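Local coordinates for protein nucleoporin NUP82 (Chaetomium thermophilum, PDB 5CWW) that forms part of the nuclear pore complex, probably as both a structural component and a docking partner for transport factors, and is represented here by its N-terminal beta-propeller domain, at residues R47-R52 with L578-T583; F128-T133 with V137-L142; A189-T194 with V199-L204. All coordinates share one frame; numbering follows the deposited sequence.

Interaction 1: R47-R52 with L578-T583; sequences RTIARR and LSATQT
Ile49 meets Leu578, Ser579 and Ala580 at the seam where the beta-propeller closes on itself, the first four-stranded sheet of the chain coming against the last sheet after more than 500 intervening residues. Ile49 lies on strand 49-52, at one edge of the first sheet; the other three belong to strand 576-580, the middle strand of the last. The axes of the two short strand segments stay 8.5 Å apart and run at 152°, so side chains, not backbones, bridge the gap. Each strand has its backbone partners within its own sheet, Ala50 with Phe57 and Leu578 with Thr566.

The isoleucine does most of the work, using two separate branches. With CG1 beside the backbone N (chi1 -59°) and the chain extended beyond it, CD1 reaches the neighbouring backbone, 3.8 Å from the carbonyl carbon C of Ser579. The same methyl lies 4.0 Å from Ala580 CB. Its other branch turns to the leucine: Ile49 CG2 stands 4.0 Å from Leu578 CD2, the two side chains crossing at about a right angle. Ser579 directs its own side chain away from Ile49, and its OG is hydrogen-bonded to the backbone O of Ala563, a residue that Ile49 also touches. Just past the strand, Thr581 OG1 accepts from Thr583 N at 3.3 Å, an ST turn. Between these two segments the join is small and buried: isoleucine methyls against a leucine methyl, an alanine CB and a piece of backbone, held by van der Waals contact with no directional bond.

Interaction 2: F128-T133 with V137-L142; sequences FLAVLT and VHICIL
Phe128 to Leu132 and Val137 to Ile141 pair as a regular antiparallel beta hairpin, the two middle strands of one four-stranded sheet. Leu129 with Cys140 and Val131 with His138 are its hydrogen-bonded pairs. Val131 O is gripped twice: His138 N donates to it at 2.8 Å, and a water donates to it at 2.9 Å. That water also bonds His138 ND1 at 2.7 Å, lying in the imidazole plane, which probably helps fix the rotation of the ring near the turn of the hairpin.

The sheet is one blade of the beta-propeller. Its face bearing Phe128, Ala130 and Leu132 packs on strand 175-180 of the next blade, and the Phe128 ring also stacks with His188. Ile141 supplies a CH-pi contact to that ring, CD1 lying 4.0 Å from the Phe128 ring centroid and over the face; the bent isoleucine chain (chi1 -49°, chi2 -54°) brings the methyl back across the strands. Further along this face Ile139 CD1 comes within 4.0 Å of Ala130 CA.

Beyond the strand end, Leu142 folds back on Leu129, its CD2 at 3.6 Å from Leu129 CB. Leu142 also touches Met122 of the adjoining strand 119-122, which Leu129 packs against as well. Cutting this leucine back to an alanine here takes away CG and both methyls, and would probably open a gap beside Leu129 and Met122.

Interaction 3: A189-T194 with V199-L204; sequences ALVTVT and VRVWEL
Thr192 OG1 is gripped by three groups: the indole of Trp202, a water and His168 NE2. Trp202 NE1 donates to it at 2.9 Å in an almost straight bond (173°), with the hydroxyl oxygen in the plane of the indole. The water is 3.0 Å from Thr192 OG1 and takes a weak bond from Arg200 NE. With chi1 at 61°, OG1 sits between the backbone N and the carbonyl carbon, the crowded position, and from there faces the ring edge while CG2 packs close to NE1 as well.

Leu190 O, which accepts from Trp202 N at 2.7 Å, also lies in the indole plane, 3.4 Å from Trp202 CD1, so the same edge of the ring runs along both Leu190 and Thr192. Arg200, its chain bent at chi3, carries its guanidinium across to Thr194, where NH2 approaches Thr194 CG2 at 3.5 Å.

Thr192, Arg200 and Trp202 share one face of an antiparallel hairpin, the two central strands of a propeller blade, in which Leu190 with Trp202 and Thr192 with Arg200 are the hydrogen-bonded pairs. Valines make the apolar part of the opposite face, which also carries Glu203, whose OE2 accepts from Gln290 N. There Val191 CG1 meets Val199 CG1 at 3.9 Å, the two valines crossing at a slant, and Val201 CG2 lies 4.3 Å from Val191 CG2. Val193 and Val199 reach on to Leu274 and Leu272 of strand 272-276 in the following blade.

All three contacts are largely buried; interaction 3 lies nearest the centre of the chain, while interaction 2 has partly exposed residues in His138, Ile141 and Leu142. Interactions 2 and 3 each build one blade from within, pairing its two middle strands through backbone hydrogen bonds, whereas interaction 1 joins separate sheets from the two ends of the chain through van der Waals contacts, one of them against backbone. Polar side chains matter most in interaction 3; interaction 2 leans on aromatic and aliphatic packing with one water bridge. The blades also meet directly: Ala50 CB lies 4.0 Å from Leu129 CD1, and Ile139 CD1 3.9 Å from Leu190 CD2. Interactions 1 and 3 do not touch, their nearest atoms being about 11 Å apart.

Interaction 1: R47-R52 with L578-T583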
loop_
_atom_site.group_PDB
_atom_site.type_symbol
_atom_site.label_atom_id
_atom_site.label_comp_id
_atom_site.label_asym_id
_atom_site.label_seq_id
_atom_site.Cartn_x
_atom_site.Cartn_y
_atom_site.Cartn_z
ATOM N N ARG B 47 0.526 -10.694 -10.227
ATOM C CA ARG B 47 0.155 -9.733 -11.259
ATOM C C ARG B 47 1.043 -9.936 -12.479
ATOM O O ARG B 47 1.793 -9.043 -12.874
ATOM C CB ARG B 47 0.277 -8.303 -10.731
ATOM C CG ARG B 47 -0.609 -8.030 -9.529
ATOM C CD ARG B 47 -0.683 -6.550 -9.199
ATOM N NE ARG B 47 -1.555 -6.303 -8.054
ATOM C CZ ARG B 47 -2.884 -6.274 -8.116
ATOM N NH1 ARG B 47 -3.507 -6.477 -9.270
ATOM N NH2 ARG B 47 -3.593 -6.046 -7.021
ATOM N N THR B 48 0.951 -11.121 -13.070
ATOM C CA THR B 48 1.884 -11.540 -14.107
ATOM C C THR B 48 1.465 -11.102 -15.512
ATOM O O THR B 48 2.114 -11.464 -16.494
ATOM C CB THR B 48 2.049 -13.068 -14.086
ATOM O OG1 THR B 48 0.764 -13.684 -13.951
ATOM C CG2 THR B 48 2.927 -13.488 -12.915
ATOM N N ILE B 49 0.390 -10.324 -15.607
ATOM C CA ILE B 49 -0.058 -9.787 -16.890
ATOM C C ILE B 49 -0.202 -8.271 -16.811
ATOM O O ILE B 49 -0.821 -7.740 -15.889
ATOM C CB ILE B 49 -1.403 -10.400 -17.341
ATOM C CG1 ILE B 49 -1.279 -11.922 -17.458
ATOM C CG2 ILE B 49 -1.835 -9.807 -18.681
ATOM C CD1 ILE B 49 -2.586 -12.637 -17.768
ATOM N N ALA B 50 0.385 -7.588 -17.789
ATOM C CA ALA B 50 0.261 -6.141 -17.930
ATOM C C ALA B 50 -0.033 -5.819 -19.388
ATOM O O ALA B 50 0.175 -6.663 -20.257
ATOM C CB ALA B 50 1.530 -5.444 -17.465
ATOM N N ARG B 51 -0.508 -4.605 -19.660
ATOM C CA ARG B 51 -0.942 -4.256 -21.009
ATOM C C ARG B 51 -0.760 -2.787 -21.357
ATOM O O ARG B 51 -0.647 -1.929 -20.483
ATOM C CB ARG B 51 -2.421 -4.604 -21.193
ATOM C CG ARG B 51 -3.359 -3.747 -20.345
ATOM C CD ARG B 51 -4.805 -3.978 -20.713
ATOM N NE ARG B 51 -5.171 -3.342 -21.979
ATOM C CZ ARG B 51 -5.674 -2.114 -22.101
ATOM N NH1 ARG B 51 -5.873 -1.352 -21.033
ATOM N NH2 ARG B 51 -5.972 -1.641 -23.303
ATOM N N ARG B 52 -0.744 -2.524 -22.659
ATOM C CA ARG B 52 -0.861 -1.178 -23.195
ATOM C C ARG B 52 -1.566 -1.304 -24.539
ATOM O O ARG B 52 -1.094 -2.012 -25.430
ATOM C CB ARG B 52 0.507 -0.502 -23.329
ATOM C CG ARG B 52 1.514 -1.242 -24.196
ATOM C CD ARG B 52 2.841 -0.500 -24.251
ATOM N NE ARG B 52 3.727 -1.039 -25.279
ATOM C CZ ARG B 52 4.908 -0.519 -25.599
ATOM N NH1 ARG B 52 5.359 0.561 -24.972
ATOM N NH2 ARG B 52 5.642 -1.077 -26.551
ATOM N N LEU B 578 -8.781 -10.534 -19.308
ATOM C CA LEU B 578 -7.676 -11.432 -19.601
ATOM C C LEU B 578 -7.058 -11.935 -18.300
ATOM O O LEU B 578 -6.702 -11.146 -17.424
ATOM C CB LEU B 578 -6.627 -10.728 -20.461
ATOM C CG LEU B 578 -5.445 -11.588 -20.910
ATOM C CD1 LEU B 578 -5.909 -12.719 -21.821
ATOM C CD2 LEU B 578 -4.404 -10.728 -21.606
ATOM N N SER B 579 -6.956 -13.252 -18.173
ATOM C CA SER B 579 -6.228 -13.869 -17.071
ATOM C C SER B 579 -5.468 -15.067 -17.618
ATOM O O SER B 579 -5.378 -15.242 -18.833
ATOM C CB SER B 579 -7.177 -14.287 -15.945
ATOM O OG SER B 579 -6.460 -14.787 -14.827
ATOM N N ALA B 580 -4.926 -15.897 -16.734
ATOM C CA ALA B 580 -4.171 -17.061 -17.179
ATOM C C ALA B 580 -3.876 -18.022 -16.042
ATOM O O ALA B 580 -3.684 -17.611 -14.898
ATOM C CB ALA B 580 -2.864 -16.625 -17.837
ATOM N N THR B 581 -3.846 -19.308 -16.372
ATOM C CA THR B 581 -3.355 -20.327 -15.459
ATOM C C THR B 581 -1.848 -20.433 -15.652
ATOM O O THR B 581 -1.247 -19.603 -16.335
ATOM C CB THR B 581 -4.018 -21.693 -15.707
ATOM O OG1 THR B 581 -3.694 -22.154 -17.024
ATOM C CG2 THR B 581 -5.530 -21.590 -15.563
ATOM N N GLN B 582 -1.237 -21.451 -15.057
ATOM C CA GLN B 582 0.196 -21.671 -15.216
ATOM C C GLN B 582 0.544 -22.006 -16.664
ATOM O O GLN B 582 1.687 -21.829 -17.089
ATOM C CB GLN B 582 0.674 -22.799 -14.298
ATOM C CG GLN B 582 0.463 -22.540 -12.814
ATOM C CD GLN B 582 1.430 -21.514 -12.255
ATOM O OE1 GLN B 582 1.358 -20.330 -12.588
ATOM N NE2 GLN B 582 2.342 -21.964 -11.403
ATOM N N THR B 583 -0.448 -22.474 -17.418
ATOM C CA THR B 583 -0.219 -22.993 -18.764
ATOM C C THR B 583 -1.134 -22.380 -19.824
ATOM O O THR B 583 -0.700 -22.134 -20.950
ATOM C CB THR B 583 -0.411 -24.520 -18.798
ATOM O OG1 THR B 583 -1.781 -24.839 -18.527
ATOM C CG2 THR B 583 0.479 -25.194 -17.764
#

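Interaction 2: F128-T133 with V137-L142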
loop_
_atom_site.group_PDB
_atom_site.type_symbol
_atom_site.label_atom_id
_atom_site.label_comp_id
_atom_site.label_asym_id
_atom_site.label_seq_id
_atom_site.Cartn_x
_atom_site.Cartn_y
_atom_site.Cartn_z
ATOM N N PHE B 128 7.460 2.753 -19.465
ATOM C CA PHE B 128 8.219 1.989 -18.473
ATOM C C PHE B 128 7.381 0.851 -17.895
ATOM O O PHE B 128 6.168 0.984 -17.725
ATOM C CB PHE B 128 8.696 2.886 -17.322
ATOM C CG PHE B 128 9.736 3.908 -17.711
ATOM C CD1 PHE B 128 10.208 4.004 -19.009
ATOM C CD2 PHE B 128 10.249 4.771 -16.754
ATOM C CE1 PHE B 128 11.161 4.946 -19.347
ATOM C CE2 PHE B 128 11.203 5.711 -17.086
ATOM C CZ PHE B 128 11.660 5.798 -18.384
ATOM N N LEU B 129 8.043 -0.260 -17.583
ATOM C CA LEU B 129 7.390 -1.406 -16.957
ATOM C C LEU B 129 8.164 -1.852 -15.719
ATOM O O LEU B 129 9.330 -2.245 -15.811
ATOM C CB LEU B 129 7.271 -2.566 -17.946
ATOM C CG LEU B 129 6.579 -3.830 -17.430
ATOM C CD1 LEU B 129 5.093 -3.577 -17.194
ATOM C CD2 LEU B 129 6.780 -4.986 -18.395
ATOM N N ALA B 130 7.510 -1.787 -14.563
ATOM C CA ALA B 130 8.106 -2.246 -13.315
ATOM C C ALA B 130 7.987 -3.763 -13.216
ATOM O O ALA B 130 6.905 -4.318 -13.411
ATOM C CB ALA B 130 7.440 -1.576 -12.125
ATOM N N VAL B 131 9.104 -4.422 -12.916
ATOM C CA VAL B 131 9.175 -5.880 -12.878
ATOM C C VAL B 131 9.624 -6.357 -11.501
ATOM O O VAL B 131 10.772 -6.145 -11.105
ATOM C CB VAL B 131 10.147 -6.427 -13.943
ATOM C CG1 VAL B 131 10.157 -7.952 -13.934
ATOM C CG2 VAL B 131 9.769 -5.908 -15.321
ATOM N N LEU B 132 8.712 -7.001 -10.781
ATOM C CA LEU B 132 8.945 -7.386 -9.393
ATOM C C LEU B 132 9.075 -8.889 -9.198
ATOM O O LEU B 132 8.267 -9.670 -9.701
ATOM C CB LEU B 132 7.811 -6.877 -8.502
ATOM C CG LEU B 132 7.825 -5.408 -8.087
ATOM C CD1 LEU B 132 7.625 -4.487 -9.280
ATOM C CD2 LEU B 132 6.756 -5.164 -7.030
ATOM N N THR B 133 10.115 -9.278 -8.471
ATOM C CA THR B 133 10.191 -10.600 -7.872
ATOM C C THR B 133 9.657 -10.437 -6.454
ATOM O O THR B 133 9.002 -9.440 -6.153
ATOM C CB THR B 133 11.622 -11.162 -7.861
ATOM O OG1 THR B 133 12.468 -10.310 -7.080
ATOM C CG2 THR B 133 12.169 -11.253 -9.277
ATOM N N VAL B 137 13.381 -5.398 -7.779
ATOM C CA VAL B 137 12.616 -4.551 -8.685
ATOM C C VAL B 137 13.485 -4.119 -9.863
ATOM O O VAL B 137 14.542 -3.514 -9.676
ATOM C CB VAL B 137 12.072 -3.294 -7.974
ATOM C CG1 VAL B 137 11.216 -2.462 -8.925
ATOM C CG2 VAL B 137 11.266 -3.678 -6.743
ATOM N N HIS B 138 13.034 -4.443 -11.072
ATOM C CA HIS B 138 13.681 -3.972 -12.291
ATOM C C HIS B 138 12.727 -3.086 -13.084
ATOM O O HIS B 138 11.518 -3.314 -13.087
ATOM C CB HIS B 138 14.138 -5.143 -13.159
ATOM C CG HIS B 138 15.283 -5.914 -12.582
ATOM N ND1 HIS B 138 15.125 -6.844 -11.577
ATOM C CD2 HIS B 138 16.606 -5.893 -12.871
ATOM C CE1 HIS B 138 16.300 -7.364 -11.274
ATOM N NE2 HIS B 138 17.215 -6.804 -12.045
ATOM N N ILE B 139 13.281 -2.078 -13.750
ATOM C CA ILE B 139 12.509 -1.212 -14.631
ATOM C C ILE B 139 12.881 -1.507 -16.074
ATOM O O ILE B 139 14.029 -1.318 -16.480
ATOM C CB ILE B 139 12.753 0.278 -14.337
ATOM C CG1 ILE B 139 12.518 0.583 -12.855
ATOM C CG2 ILE B 139 11.867 1.153 -15.226
ATOM C CD1 ILE B 139 11.128 0.253 -12.361
ATOM N N CYS B 140 11.905 -1.974 -16.845
ATOM C CA CYS B 140 12.120 -2.270 -18.253
ATOM C C CYS B 140 11.721 -1.085 -19.116
ATOM O O CYS B 140 10.578 -0.628 -19.071
ATOM C CB CYS B 140 11.331 -3.508 -18.674
ATOM S SG CYS B 140 11.562 -3.962 -20.416
ATOM N N ILE B 141 12.675 -0.585 -19.892
ATOM C CA ILE B 141 12.392 0.425 -20.898
ATOM C C ILE B 141 11.741 -0.282 -22.075
ATOM O O ILE B 141 12.416 -0.944 -22.862
ATOM C CB ILE B 141 13.666 1.164 -21.353
ATOM C CG1 ILE B 141 14.476 1.633 -20.140
ATOM C CG2 ILE B 141 13.310 2.341 -22.253
ATOM C CD1 ILE B 141 13.692 2.466 -19.146
ATOM N N LEU B 142 10.425 -0.150 -22.182
ATOM C CA LEU B 142 9.667 -0.899 -23.177
ATOM C C LEU B 142 10.111 -0.533 -24.591
ATOM O O LEU B 142 10.303 0.641 -24.901
ATOM C CB LEU B 142 8.169 -0.650 -22.998
ATOM C CG LEU B 142 7.601 -1.142 -21.664
ATOM C CD1 LEU B 142 6.129 -0.780 -21.532
ATOM C CD2 LEU B 142 7.788 -2.650 -21.513
HETATM O O HOH W 1 12.940 -7.870 -10.390
#

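Interaction 3: A189-T194 with V199-L204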
loop_
_atom_site.group_PDB
_atom_site.type_symbol
_atom_site.label_atom_id
_atom_site.label_comp_id
_atom_site.label_asym_id
_atom_site.label_seq_id
_atom_site.Cartn_x
_atom_site.Cartn_y
_atom_site.Cartn_z
ATOM N N ALA B 189 7.700 8.736 -11.984
ATOM C CA ALA B 189 7.858 8.663 -10.536
ATOM C C ALA B 189 7.186 7.402 -10.005
ATOM O O ALA B 189 5.985 7.197 -10.200
ATOM C CB ALA B 189 7.280 9.894 -9.874
ATOM N N LEU B 190 7.971 6.561 -9.339
ATOM C CA LEU B 190 7.499 5.275 -8.832
ATOM C C LEU B 190 7.557 5.209 -7.310
ATOM O O LEU B 190 8.509 5.688 -6.694
ATOM C CB LEU B 190 8.330 4.135 -9.423
ATOM C CG LEU B 190 7.952 2.717 -8.986
ATOM C CD1 LEU B 190 6.571 2.338 -9.500
ATOM C CD2 LEU B 190 8.994 1.718 -9.463
ATOM N N VAL B 191 6.529 4.613 -6.716
ATOM C CA VAL B 191 6.487 4.376 -5.279
ATOM C C VAL B 191 6.552 2.879 -5.014
ATOM O O VAL B 191 5.729 2.121 -5.526
ATOM C CB VAL B 191 5.211 4.949 -4.627
ATOM C CG1 VAL B 191 5.187 4.648 -3.132
ATOM C CG2 VAL B 191 5.118 6.446 -4.863
ATOM N N THR B 192 7.531 2.461 -4.215
ATOM C CA THR B 192 7.621 1.074 -3.776
ATOM C C THR B 192 7.339 0.995 -2.281
ATOM O O THR B 192 7.647 1.919 -1.527
ATOM C CB THR B 192 9.006 0.459 -4.079
ATOM O OG1 THR B 192 10.035 1.182 -3.386
ATOM C CG2 THR B 192 9.288 0.485 -5.578
ATOM N N VAL B 193 6.729 -0.109 -1.865
ATOM C CA VAL B 193 6.417 -0.345 -0.464
ATOM C C VAL B 193 6.813 -1.771 -0.104
ATOM O O VAL B 193 6.499 -2.716 -0.832
ATOM C CB VAL B 193 4.915 -0.126 -0.162
ATOM C CG1 VAL B 193 4.653 -0.200 1.334
ATOM C CG2 VAL B 193 4.447 1.214 -0.712
ATOM N N THR B 194 7.508 -1.912 1.022
ATOM C CA THR B 194 7.966 -3.209 1.499
ATOM C C THR B 194 7.076 -3.711 2.628
ATOM O O THR B 194 6.304 -2.941 3.200
ATOM C CB THR B 194 9.424 -3.136 1.994
ATOM O OG1 THR B 194 9.539 -2.109 2.984
ATOM C CG2 THR B 194 10.365 -2.821 0.842
ATOM N N VAL B 199 8.232 3.222 2.778
ATOM C CA VAL B 199 7.734 3.828 1.550
ATOM C C VAL B 199 8.871 4.574 0.869
ATOM O O VAL B 199 9.525 5.418 1.484
ATOM C CB VAL B 199 6.562 4.794 1.827
ATOM C CG1 VAL B 199 6.067 5.437 0.533
ATOM C CG2 VAL B 199 5.424 4.060 2.523
ATOM N N ARG B 200 9.109 4.251 -0.396
ATOM C CA ARG B 200 10.196 4.863 -1.149
ATOM C C ARG B 200 9.716 5.426 -2.479
ATOM O O ARG B 200 9.119 4.717 -3.290
ATOM C CB ARG B 200 11.317 3.848 -1.376
ATOM C CG ARG B 200 12.254 3.709 -0.186
ATOM C CD ARG B 200 13.344 2.689 -0.453
ATOM N NE ARG B 200 12.931 1.346 -0.053
ATOM C CZ ARG B 200 13.331 0.716 1.048
ATOM N NH1 ARG B 200 14.181 1.284 1.890
ATOM N NH2 ARG B 200 12.880 -0.503 1.302
ATOM N N VAL B 201 9.972 6.716 -2.673
ATOM C CA VAL B 201 9.645 7.405 -3.913
ATOM C C VAL B 201 10.881 7.485 -4.813
ATOM O O VAL B 201 11.904 8.056 -4.425
ATOM C CB VAL B 201 9.116 8.826 -3.639
ATOM C CG1 VAL B 201 8.728 9.515 -4.947
ATOM C CG2 VAL B 201 7.925 8.782 -2.675
ATOM N N TRP B 202 10.781 6.910 -6.008
ATOM C CA TRP B 202 11.859 6.953 -6.996
ATOM C C TRP B 202 11.436 7.815 -8.174
ATOM O O TRP B 202 10.366 7.601 -8.743
ATOM C CB TRP B 202 12.212 5.549 -7.490
ATOM C CG TRP B 202 12.283 4.508 -6.417
ATOM C CD1 TRP B 202 11.231 3.890 -5.802
ATOM C CD2 TRP B 202 13.469 3.940 -5.846
ATOM N NE1 TRP B 202 11.689 2.982 -4.878
ATOM C CE2 TRP B 202 13.060 2.994 -4.886
ATOM C CE3 TRP B 202 14.838 4.144 -6.051
ATOM C CZ2 TRP B 202 13.969 2.254 -4.132
ATOM C CZ3 TRP B 202 15.738 3.409 -5.300
ATOM C CH2 TRP B 202 15.301 2.476 -4.355
ATOM N N GLU B 203 12.273 8.781 -8.540
ATOM C CA GLU B 203 11.989 9.655 -9.677
ATOM C C GLU B 203 12.979 9.381 -10.802
ATOM O O GLU B 203 14.102 9.885 -10.802
ATOM C CB GLU B 203 12.040 11.117 -9.241
ATOM C CG GLU B 203 10.972 11.456 -8.203
ATOM C CD GLU B 203 11.041 12.889 -7.724
ATOM O OE1 GLU B 203 11.008 13.807 -8.568
ATOM O OE2 GLU B 203 11.134 13.094 -6.495
ATOM N N LEU B 204 12.537 8.583 -11.768
ATOM C CA LEU B 204 13.434 7.967 -12.739
ATOM C C LEU B 204 13.786 8.862 -13.921
ATOM O O LEU B 204 12.942 9.580 -14.456
ATOM C CB LEU B 204 12.814 6.668 -13.259
ATOM C CG LEU B 204 12.310 5.709 -12.180
ATOM C CD1 LEU B 204 11.673 4.486 -12.815
ATOM C CD2 LEU B 204 13.442 5.304 -11.244
HETATM O O HOH W 2 10.085 0.574 -0.423
#